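Local coordinates for Pdx2 protein (PDB 2ABW), which hydrolyses glutamine to glutamate and ammonia, which is passed on to the Pdx1 synthase subunit for making pyridoxal 5'-phosphate (vitamin B6), at residues A[3-12]-A[43-51]; A[76-87]-A[189-197]. All coordinates share one frame; numbering follows the deposited sequence.

Interaction 1: A[3-12]-A[43-51]; sequences EITIGVLSLQ and LCDGLVIPG
Parallel pairing of strands 4-9 and 46-49, in the central sheet of this class I glutamine amidotransferase, brings Ile6, Gly7 and Val8 beside Gly46, Leu47 and Val48. The strand axes approach to 4.6 Å with 23° between their directions, and three backbone bonds run between them: Gly7 N to Gly46 O, Val48 N to Gly7 O, and Leu9 N to Val48 O. At the entry to the pair Asp45 grips Thr5 twice. Its amide N donates to Thr5 O (2.8 Å), while its carboxylate OD2 accepts Thr5 N at 2.9 Å in a nearly straight bond (171°), met on the anti side and tilted out of the carboxylate plane. With CG anti to its carbonyl carbon (chi1 -67°), Asp45 swings the carboxylate back to that N-H; OD1 pairs with Lys217.

On one face CG2 of Ile6 meets CG2 of Val48 at 4.0 Å, and Val8 lies alongside Val48, pointing the same way. On the other, Cys44 SG rests 3.6 Å from Gly7 CA, filling the place where a side chain at Gly7 would stand. Beyond the strands the Gln12 side chain crosses Pro50 at about a right angle, Gln12 NE2 lying 3.6 Å from Pro50 CG and donating to Leu9 O (2.9 Å) from above the carbonyl plane. This ties the turn after the first strand back to its end, beside the stretch leading into glutamine-binding Gly52.

Helix 16-23 covers the Ile6 and Val48 face through Phe22, helix 204-219 packs on Ile4 and Asp45, and strand 30-35 continues the sheet past strand 4-9.

Interaction 2: A[76-87]-A[189-197]; sequences IHVLKKPIWGTC and NCLGTVFHP
Nucleophile Cys87 and His196 of the charge relay come together across this contact. Cys87 has positive phi (53°) and stands between strand 83-86 and the following helix, which fits a nucleophile elbow, and its backbone N donates to Thr193 O (3.0 Å), joining the elbow to the partner strand. In the conformer given here, one of two, Cys87 SG lies 3.8 Å from His196 NE2, oblique to the imidazole. His196 ND1 bonds to Glu198, completing the Cys-His-Glu triad.

One shell out, the hydroxyls of Thr86 and Thr193 hydrogen-bond through their OG1 atoms at 2.7 Å. Thr193 OG1 also takes the indole N-H of Trp84 (NE1 to OG1 2.9 Å), 21° out of the ring plane, so two bonds hold this hydroxyl. Leu191 lies alongside Trp84: its CD2 sits 3.7 Å from the centroid of the five-membered ring and only 9° off the normal, a CH-pi contact over one face. At the far end of the indole Trp84 CZ2 lies 3.6 Å from Pro197 CG.

Farther from the site, the axes of parallel strands 83-86 and 190-193 come within 4.7 Å, and Ile83 CG2 packs on Cys190 SG. At their start Asn189 ND2 bonds Ile76 O in its carbonyl plane, on a lone pair, and Lys81 O from above the plane, both at 2.8 Å. Both amide hydrogens are thus used to tie the end of helix 63-77 and the approach to strand 83-86 to the residue just before strand 190-193.

Strand 46-49 flanks strand 83-86 away from strand 190-193, while helix 204-219 packs on Pro82 and Trp84, and Phe205 meets Phe195 edge-to-face.

From the N terminus, interaction 1 comes first: it brings 43-51 back beside 3-12, closing a loop of 30 residues that includes helix 16-23, strand 30-35 and helix 38-42. Interaction 2 opens only afterwards and closes a much longer excursion of 101 residues between 76-87 and 189-197, so the two are in series and neither nest nor cross. They meet within one sheet, where strands 46-49 and 83-86 are neighbours: Ile49 N probably bonds Trp84 O (2.8 Å), and Lys81 NZ reaches Cys44 O. At the other end Gly51 O packs 3.4 Å from Cys87 CB, bringing the residue that leads into glutamine-binding Gly52 beside the nucleophile.

Interaction 1: A[3-12]-A[43-51]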
loop_
_atom_site.group_PDB
_atom_site.type_symbol
_atom_site.label_atom_id
_atom_site.label_comp_id
_atom_site.label_asym_id
_atom_site.label_seq_id
_atom_site.Cartn_x
_atom_site.Cartn_y
_atom_site.Cartn_z
ATOM N N GLU A 3 17.782 -2.352 -14.124
ATOM C CA GLU A 3 17.632 -2.976 -12.812
ATOM C C GLU A 3 16.561 -2.155 -12.094
ATOM O O GLU A 3 16.780 -0.955 -11.884
ATOM C CB GLU A 3 18.883 -2.854 -11.992
ATOM C CG GLU A 3 20.078 -3.618 -12.574
ATOM C CD GLU A 3 20.077 -4.989 -12.005
ATOM O OE1 GLU A 3 20.113 -5.035 -10.743
ATOM O OE2 GLU A 3 20.044 -5.962 -12.795
ATOM N N ILE A 4 15.502 -2.789 -11.610
ATOM C CA ILE A 4 14.469 -2.120 -10.814
ATOM C C ILE A 4 14.561 -2.681 -9.406
ATOM O O ILE A 4 14.665 -3.903 -9.209
ATOM C CB ILE A 4 13.085 -2.532 -11.371
ATOM C CG1 ILE A 4 12.868 -1.862 -12.736
ATOM C CG2 ILE A 4 11.982 -2.237 -10.332
ATOM C CD1 ILE A 4 12.807 -0.408 -12.638
ATOM N N THR A 5 14.608 -1.771 -8.393
ATOM C CA THR A 5 14.629 -2.148 -6.992
ATOM C C THR A 5 13.346 -1.684 -6.307
ATOM O O THR A 5 13.025 -0.487 -6.336
ATOM C CB THR A 5 15.823 -1.532 -6.257
ATOM O OG1 THR A 5 17.015 -2.017 -6.917
ATOM C CG2 THR A 5 15.811 -1.956 -4.753
ATOM N N ILE A 6 12.616 -2.633 -5.761
ATOM C CA ILE A 6 11.458 -2.341 -4.957
ATOM C C ILE A 6 11.786 -2.683 -3.517
ATOM O O ILE A 6 12.295 -3.772 -3.231
ATOM C CB ILE A 6 10.168 -3.066 -5.431
ATOM C CG1 ILE A 6 9.841 -2.496 -6.799
ATOM C CG2 ILE A 6 9.074 -2.876 -4.382
ATOM C CD1 ILE A 6 8.660 -3.188 -7.504
ATOM N N GLY A 7 11.507 -1.759 -2.624
ATOM C CA GLY A 7 11.747 -2.003 -1.201
ATOM C C GLY A 7 10.475 -2.357 -0.501
ATOM O O GLY A 7 9.333 -1.975 -0.942
ATOM N N VAL A 8 10.606 -3.121 0.579
ATOM C CA VAL A 8 9.482 -3.453 1.485
ATOM C C VAL A 8 9.835 -2.983 2.867
ATOM O O VAL A 8 10.827 -3.383 3.440
ATOM C CB VAL A 8 9.120 -4.937 1.486
ATOM C CG1 VAL A 8 7.935 -5.234 2.464
ATOM C CG2 VAL A 8 8.701 -5.378 0.073
ATOM N N LEU A 9 9.053 -2.056 3.417
ATOM C CA LEU A 9 9.314 -1.533 4.791
ATOM C C LEU A 9 9.268 -2.741 5.728
ATOM O O LEU A 9 8.373 -3.577 5.629
ATOM C CB LEU A 9 8.253 -0.469 5.115
ATOM C CG LEU A 9 8.655 0.272 6.412
ATOM C CD1 LEU A 9 9.809 1.260 6.218
ATOM C CD2 LEU A 9 7.438 1.040 6.965
ATOM N N SER A 10 10.269 -2.892 6.584
ATOM C CA SER A 10 10.406 -4.157 7.339
ATOM C C SER A 10 10.508 -4.046 8.842
ATOM O O SER A 10 10.606 -5.083 9.553
ATOM C CB SER A 10 11.585 -4.915 6.806
ATOM O OG SER A 10 12.798 -4.264 7.113
ATOM N N LEU A 11 10.495 -2.821 9.304
ATOM C CA LEU A 11 10.696 -2.526 10.717
ATOM C C LEU A 11 9.667 -3.191 11.631
ATOM O O LEU A 11 10.010 -3.556 12.755
ATOM C CB LEU A 11 10.701 -1.012 10.900
ATOM C CG LEU A 11 11.888 -0.310 10.199
ATOM C CD1 LEU A 11 11.723 1.142 10.117
ATOM C CD2 LEU A 11 13.204 -0.710 10.801
ATOM N N GLN A 12 8.428 -3.321 11.159
ATOM C CA GLN A 12 7.336 -3.820 11.926
ATOM C C GLN A 12 7.292 -5.355 11.920
ATOM O O GLN A 12 6.463 -5.976 12.619
ATOM C CB GLN A 12 6.055 -3.263 11.352
ATOM C CG GLN A 12 5.671 -3.802 9.956
ATOM C CD GLN A 12 6.576 -3.449 8.739
ATOM O OE1 GLN A 12 7.259 -2.410 8.661
ATOM N NE2 GLN A 12 6.474 -4.308 7.730
ATOM N N LEU A 43 17.790 3.694 -2.091
ATOM C CA LEU A 43 18.136 2.708 -3.157
ATOM C C LEU A 43 16.894 2.252 -3.912
ATOM O O LEU A 43 16.965 1.476 -4.904
ATOM C CB LEU A 43 18.786 1.465 -2.588
ATOM C CG LEU A 43 20.070 1.719 -1.838
ATOM C CD1 LEU A 43 20.512 0.358 -1.255
ATOM C CD2 LEU A 43 21.104 2.420 -2.690
ATOM N N CYS A 44 15.747 2.687 -3.461
ATOM C CA CYS A 44 14.451 2.135 -3.932
ATOM C C CYS A 44 13.935 2.967 -5.099
ATOM O O CYS A 44 13.838 4.163 -4.973
ATOM C CB CYS A 44 13.328 2.179 -2.860
ATOM S SG CYS A 44 13.730 0.935 -1.589
ATOM N N ASP A 45 13.423 2.296 -6.165
ATOM C CA ASP A 45 12.677 2.957 -7.192
ATOM C C ASP A 45 11.165 3.015 -6.813
ATOM O O ASP A 45 10.417 3.822 -7.344
ATOM C CB ASP A 45 12.790 2.102 -8.441
ATOM C CG ASP A 45 14.187 2.057 -8.992
ATOM O OD1 ASP A 45 14.852 3.133 -9.038
ATOM O OD2 ASP A 45 14.725 0.993 -9.372
ATOM N N GLY A 46 10.725 2.085 -5.973
ATOM C CA GLY A 46 9.363 2.086 -5.403
ATOM C C GLY A 46 9.358 1.432 -4.048
ATOM O O GLY A 46 10.353 0.702 -3.693
ATOM N N LEU A 47 8.309 1.610 -3.260
ATOM C CA LEU A 47 8.307 1.091 -1.858
ATOM C C LEU A 47 6.912 0.508 -1.577
ATOM O O LEU A 47 5.887 1.092 -1.994
ATOM C CB LEU A 47 8.580 2.249 -0.888
ATOM C CG LEU A 47 8.521 1.899 0.558
ATOM C CD1 LEU A 47 9.712 1.059 0.907
ATOM C CD2 LEU A 47 8.403 3.162 1.467
ATOM N N VAL A 48 6.915 -0.619 -0.856
ATOM C CA VAL A 48 5.701 -1.190 -0.315
ATOM C C VAL A 48 5.711 -0.998 1.191
ATOM O O VAL A 48 6.744 -1.340 1.893
ATOM C CB VAL A 48 5.645 -2.688 -0.616
ATOM C CG1 VAL A 48 4.358 -3.239 -0.034
ATOM C CG2 VAL A 48 5.758 -2.911 -2.126
ATOM N N ILE A 49 4.592 -0.485 1.754
ATOM C CA ILE A 49 4.407 -0.409 3.198
ATOM C C ILE A 49 3.302 -1.368 3.557
ATOM O O ILE A 49 2.177 -1.026 3.296
ATOM C CB ILE A 49 4.114 1.000 3.646
ATOM C CG1 ILE A 49 5.290 1.933 3.260
ATOM C CG2 ILE A 49 3.951 0.992 5.222
ATOM C CD1 ILE A 49 5.322 3.395 3.847
ATOM N N PRO A 50 3.620 -2.491 4.179
ATOM C CA PRO A 50 2.587 -3.419 4.622
ATOM C C PRO A 50 2.289 -3.224 6.111
ATOM O O PRO A 50 2.648 -2.219 6.644
ATOM C CB PRO A 50 3.220 -4.733 4.223
ATOM C CG PRO A 50 4.702 -4.545 4.652
ATOM C CD PRO A 50 4.975 -3.066 4.351
ATOM N N GLY A 51 1.709 -4.180 6.766
ATOM C CA GLY A 51 1.618 -4.174 8.243
ATOM C C GLY A 51 0.209 -4.473 8.659
ATOM O O GLY A 51 -0.764 -4.238 7.931
#

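Interaction 2: A[76-87]-A[189-197]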
loop_
_atom_site.group_PDB
_atom_site.type_symbol
_atom_site.label_atom_id
_atom_site.label_comp_id
_atom_site.label_asym_id
_atom_site.label_seq_id
_atom_site.Cartn_x
_atom_site.Cartn_y
_atom_site.Cartn_z
ATOM N N ILE A 76 7.367 10.267 -1.136
ATOM C CA ILE A 76 6.036 10.225 -1.667
ATOM C C ILE A 76 5.651 11.456 -2.419
ATOM O O ILE A 76 5.015 11.407 -3.473
ATOM C CB ILE A 76 5.019 9.952 -0.518
ATOM C CG1 ILE A 76 5.225 8.597 0.120
ATOM C CG2 ILE A 76 3.537 10.017 -0.995
ATOM C CD1 ILE A 76 4.636 8.483 1.494
ATOM N N HIS A 77 5.899 12.630 -1.847
ATOM C CA HIS A 77 5.290 13.867 -2.246
ATOM C C HIS A 77 6.170 14.844 -2.992
ATOM O O HIS A 77 5.664 15.634 -3.748
ATOM C CB HIS A 77 4.810 14.613 -1.005
ATOM C CG HIS A 77 3.724 13.889 -0.280
ATOM N ND1 HIS A 77 2.447 13.733 -0.805
ATOM C CD2 HIS A 77 3.762 13.205 0.878
ATOM C CE1 HIS A 77 1.723 13.051 0.083
ATOM N NE2 HIS A 77 2.490 12.675 1.084
ATOM N N VAL A 78 7.463 14.688 -2.884
ATOM C CA VAL A 78 8.432 15.518 -3.641
ATOM C C VAL A 78 9.043 14.722 -4.786
ATOM O O VAL A 78 9.014 15.155 -5.944
ATOM C CB VAL A 78 9.508 16.138 -2.733
ATOM C CG1 VAL A 78 10.500 16.999 -3.606
ATOM C CG2 VAL A 78 8.811 17.042 -1.624
ATOM N N LEU A 79 9.617 13.569 -4.470
ATOM C CA LEU A 79 10.178 12.685 -5.513
ATOM C C LEU A 79 9.059 12.052 -6.303
ATOM O O LEU A 79 9.328 11.645 -7.460
ATOM C CB LEU A 79 11.051 11.603 -4.912
ATOM C CG LEU A 79 12.228 12.155 -4.165
ATOM C CD1 LEU A 79 13.102 11.005 -3.723
ATOM C CD2 LEU A 79 12.993 13.322 -4.862
ATOM N N LYS A 80 7.870 11.877 -5.697
ATOM C CA LYS A 80 6.741 11.221 -6.359
ATOM C C LYS A 80 7.064 9.774 -6.803
ATOM O O LYS A 80 6.613 9.294 -7.893
ATOM C CB LYS A 80 6.285 12.030 -7.531
ATOM C CG LYS A 80 6.027 13.468 -7.316
ATOM C CD LYS A 80 4.847 13.689 -6.523
ATOM C CE LYS A 80 4.471 15.159 -6.601
ATOM N NZ LYS A 80 3.570 15.625 -5.524
ATOM N N LYS A 81 7.870 9.091 -5.994
ATOM C CA LYS A 81 8.206 7.729 -6.319
ATOM C C LYS A 81 7.020 6.823 -5.962
ATOM O O LYS A 81 6.272 7.080 -5.052
ATOM C CB LYS A 81 9.437 7.291 -5.614
ATOM C CG LYS A 81 10.654 7.995 -6.211
ATOM C CD LYS A 81 11.881 7.137 -5.771
ATOM C CE LYS A 81 13.101 7.707 -6.062
ATOM N NZ LYS A 81 14.191 6.892 -5.581
ATOM N N PRO A 82 6.815 5.763 -6.773
ATOM C CA PRO A 82 5.674 4.888 -6.501
ATOM C C PRO A 82 5.688 4.270 -5.100
ATOM O O PRO A 82 6.745 3.749 -4.680
ATOM C CB PRO A 82 5.772 3.818 -7.603
ATOM C CG PRO A 82 6.439 4.522 -8.714
ATOM C CD PRO A 82 7.485 5.413 -8.028
ATOM N N ILE A 83 4.509 4.219 -4.481
ATOM C CA ILE A 83 4.356 3.626 -3.162
ATOM C C ILE A 83 3.070 2.857 -3.115
ATOM O O ILE A 83 2.093 3.304 -3.651
ATOM C CB ILE A 83 4.466 4.703 -2.064
ATOM C CG1 ILE A 83 4.574 4.050 -0.676
ATOM C CG2 ILE A 83 3.395 5.752 -2.224
ATOM C CD1 ILE A 83 5.078 4.969 0.401
ATOM N N TRP A 84 3.129 1.727 -2.482
ATOM C CA TRP A 84 1.970 0.818 -2.298
ATOM C C TRP A 84 1.804 0.634 -0.815
ATOM O O TRP A 84 2.620 -0.016 -0.145
ATOM C CB TRP A 84 2.245 -0.520 -2.961
ATOM C CG TRP A 84 1.109 -1.489 -2.875
ATOM C CD1 TRP A 84 -0.202 -1.213 -2.472
ATOM C CD2 TRP A 84 1.146 -2.842 -3.252
ATOM N NE1 TRP A 84 -0.959 -2.365 -2.519
ATOM C CE2 TRP A 84 -0.146 -3.379 -3.019
ATOM C CE3 TRP A 84 2.147 -3.677 -3.774
ATOM C CZ2 TRP A 84 -0.452 -4.689 -3.307
ATOM C CZ3 TRP A 84 1.843 -4.984 -3.978
ATOM C CH2 TRP A 84 0.559 -5.472 -3.801
ATOM N N GLY A 85 0.726 1.174 -0.274
ATOM C CA GLY A 85 0.357 0.899 1.098
ATOM C C GLY A 85 -0.702 -0.153 1.157
ATOM O O GLY A 85 -1.739 0.003 0.542
ATOM N N THR A 86 -0.434 -1.247 1.883
ATOM C CA THR A 86 -1.359 -2.318 1.989
ATOM C C THR A 86 -1.686 -2.586 3.465
ATOM O O THR A 86 -0.847 -2.540 4.319
ATOM C CB THR A 86 -0.889 -3.514 1.216
ATOM O OG1 THR A 86 -1.995 -4.461 1.068
ATOM C CG2 THR A 86 0.290 -4.183 1.883
ATOM N N CYS A 87 -2.982 -2.691 3.699
ATOM C CA CYS A 87 -3.538 -2.763 5.061
ATOM C C CYS A 87 -3.050 -1.599 5.924
ATOM O O CYS A 87 -3.485 -0.474 5.708
ATOM C CB CYS A 87 -3.249 -4.118 5.666
ATOM S SG CYS A 87 -4.532 -4.573 6.850
ATOM N N ASN A 189 1.209 8.733 -7.794
ATOM C CA ASN A 189 2.168 7.686 -7.536
ATOM C C ASN A 189 1.849 6.674 -6.432
ATOM O O ASN A 189 2.662 5.791 -6.106
ATOM C CB ASN A 189 3.528 8.310 -7.230
ATOM C CG ASN A 189 3.483 9.304 -6.108
ATOM O OD1 ASN A 189 2.705 10.249 -6.152
ATOM N ND2 ASN A 189 4.373 9.144 -5.068
ATOM N N CYS A 190 0.659 6.792 -5.837
ATOM C CA CYS A 190 0.230 6.004 -4.702
ATOM C C CYS A 190 -0.842 4.974 -4.990
ATOM O O CYS A 190 -1.816 5.265 -5.661
ATOM C CB CYS A 190 -0.322 6.917 -3.612
ATOM S SG CYS A 190 0.906 8.154 -3.024
ATOM N N LEU A 191 -0.645 3.770 -4.480
ATOM C CA LEU A 191 -1.587 2.695 -4.598
ATOM C C LEU A 191 -1.911 2.260 -3.233
ATOM O O LEU A 191 -1.037 2.113 -2.369
ATOM C CB LEU A 191 -0.936 1.520 -5.363
ATOM C CG LEU A 191 -1.661 0.202 -5.464
ATOM C CD1 LEU A 191 -2.956 0.388 -6.329
ATOM C CD2 LEU A 191 -0.760 -0.861 -6.071
ATOM N N GLY A 192 -3.173 1.992 -2.944
ATOM C CA GLY A 192 -3.582 1.546 -1.642
ATOM C C GLY A 192 -4.575 0.383 -1.772
ATOM O O GLY A 192 -5.519 0.458 -2.557
ATOM N N THR A 193 -4.363 -0.650 -0.947
ATOM C CA THR A 193 -5.254 -1.834 -0.892
ATOM C C THR A 193 -5.586 -2.153 0.518
ATOM O O THR A 193 -4.743 -1.984 1.432
ATOM C CB THR A 193 -4.564 -3.011 -1.575
ATOM O OG1 THR A 193 -3.245 -3.244 -1.007
ATOM C CG2 THR A 193 -4.468 -2.763 -3.107
ATOM N N VAL A 194 -6.853 -2.512 0.766
ATOM C CA VAL A 194 -7.277 -2.826 2.137
ATOM C C VAL A 194 -7.045 -4.284 2.517
ATOM O O VAL A 194 -7.224 -4.688 3.690
ATOM C CB VAL A 194 -8.746 -2.452 2.359
ATOM C CG1 VAL A 194 -9.045 -0.986 1.947
ATOM C CG2 VAL A 194 -9.665 -3.411 1.531
ATOM N N PHE A 195 -6.780 -5.105 1.540
ATOM C CA PHE A 195 -6.643 -6.585 1.659
ATOM C C PHE A 195 -5.171 -6.976 1.809
ATOM O O PHE A 195 -4.279 -6.124 1.781
ATOM C CB PHE A 195 -7.311 -7.282 0.470
ATOM C CG PHE A 195 -6.893 -6.762 -0.895
ATOM C CD1 PHE A 195 -5.804 -7.297 -1.552
ATOM C CD2 PHE A 195 -7.620 -5.768 -1.513
ATOM C CE1 PHE A 195 -5.432 -6.847 -2.797
ATOM C CE2 PHE A 195 -7.256 -5.317 -2.755
ATOM C CZ PHE A 195 -6.165 -5.846 -3.414
ATOM N N HIS A 196 -4.957 -8.259 1.990
ATOM C CA HIS A 196 -3.633 -8.870 2.133
ATOM C C HIS A 196 -3.230 -9.553 0.853
ATOM O O HIS A 196 -3.511 -10.725 0.646
ATOM C CB HIS A 196 -3.674 -9.904 3.266
ATOM C CG HIS A 196 -3.545 -9.290 4.598
ATOM N ND1 HIS A 196 -2.328 -9.155 5.223
ATOM C CD2 HIS A 196 -4.465 -8.733 5.418
ATOM C CE1 HIS A 196 -2.515 -8.578 6.401
ATOM N NE2 HIS A 196 -3.802 -8.278 6.531
ATOM N N PRO A 197 -2.531 -8.814 -0.044
ATOM C CA PRO A 197 -2.209 -9.389 -1.368
ATOM C C PRO A 197 -1.218 -10.506 -1.281
ATOM O O PRO A 197 -1.067 -11.305 -2.216
ATOM C CB PRO A 197 -1.529 -8.190 -2.056
ATOM C CG PRO A 197 -0.943 -7.366 -0.963
ATOM C CD PRO A 197 -1.892 -7.519 0.186
#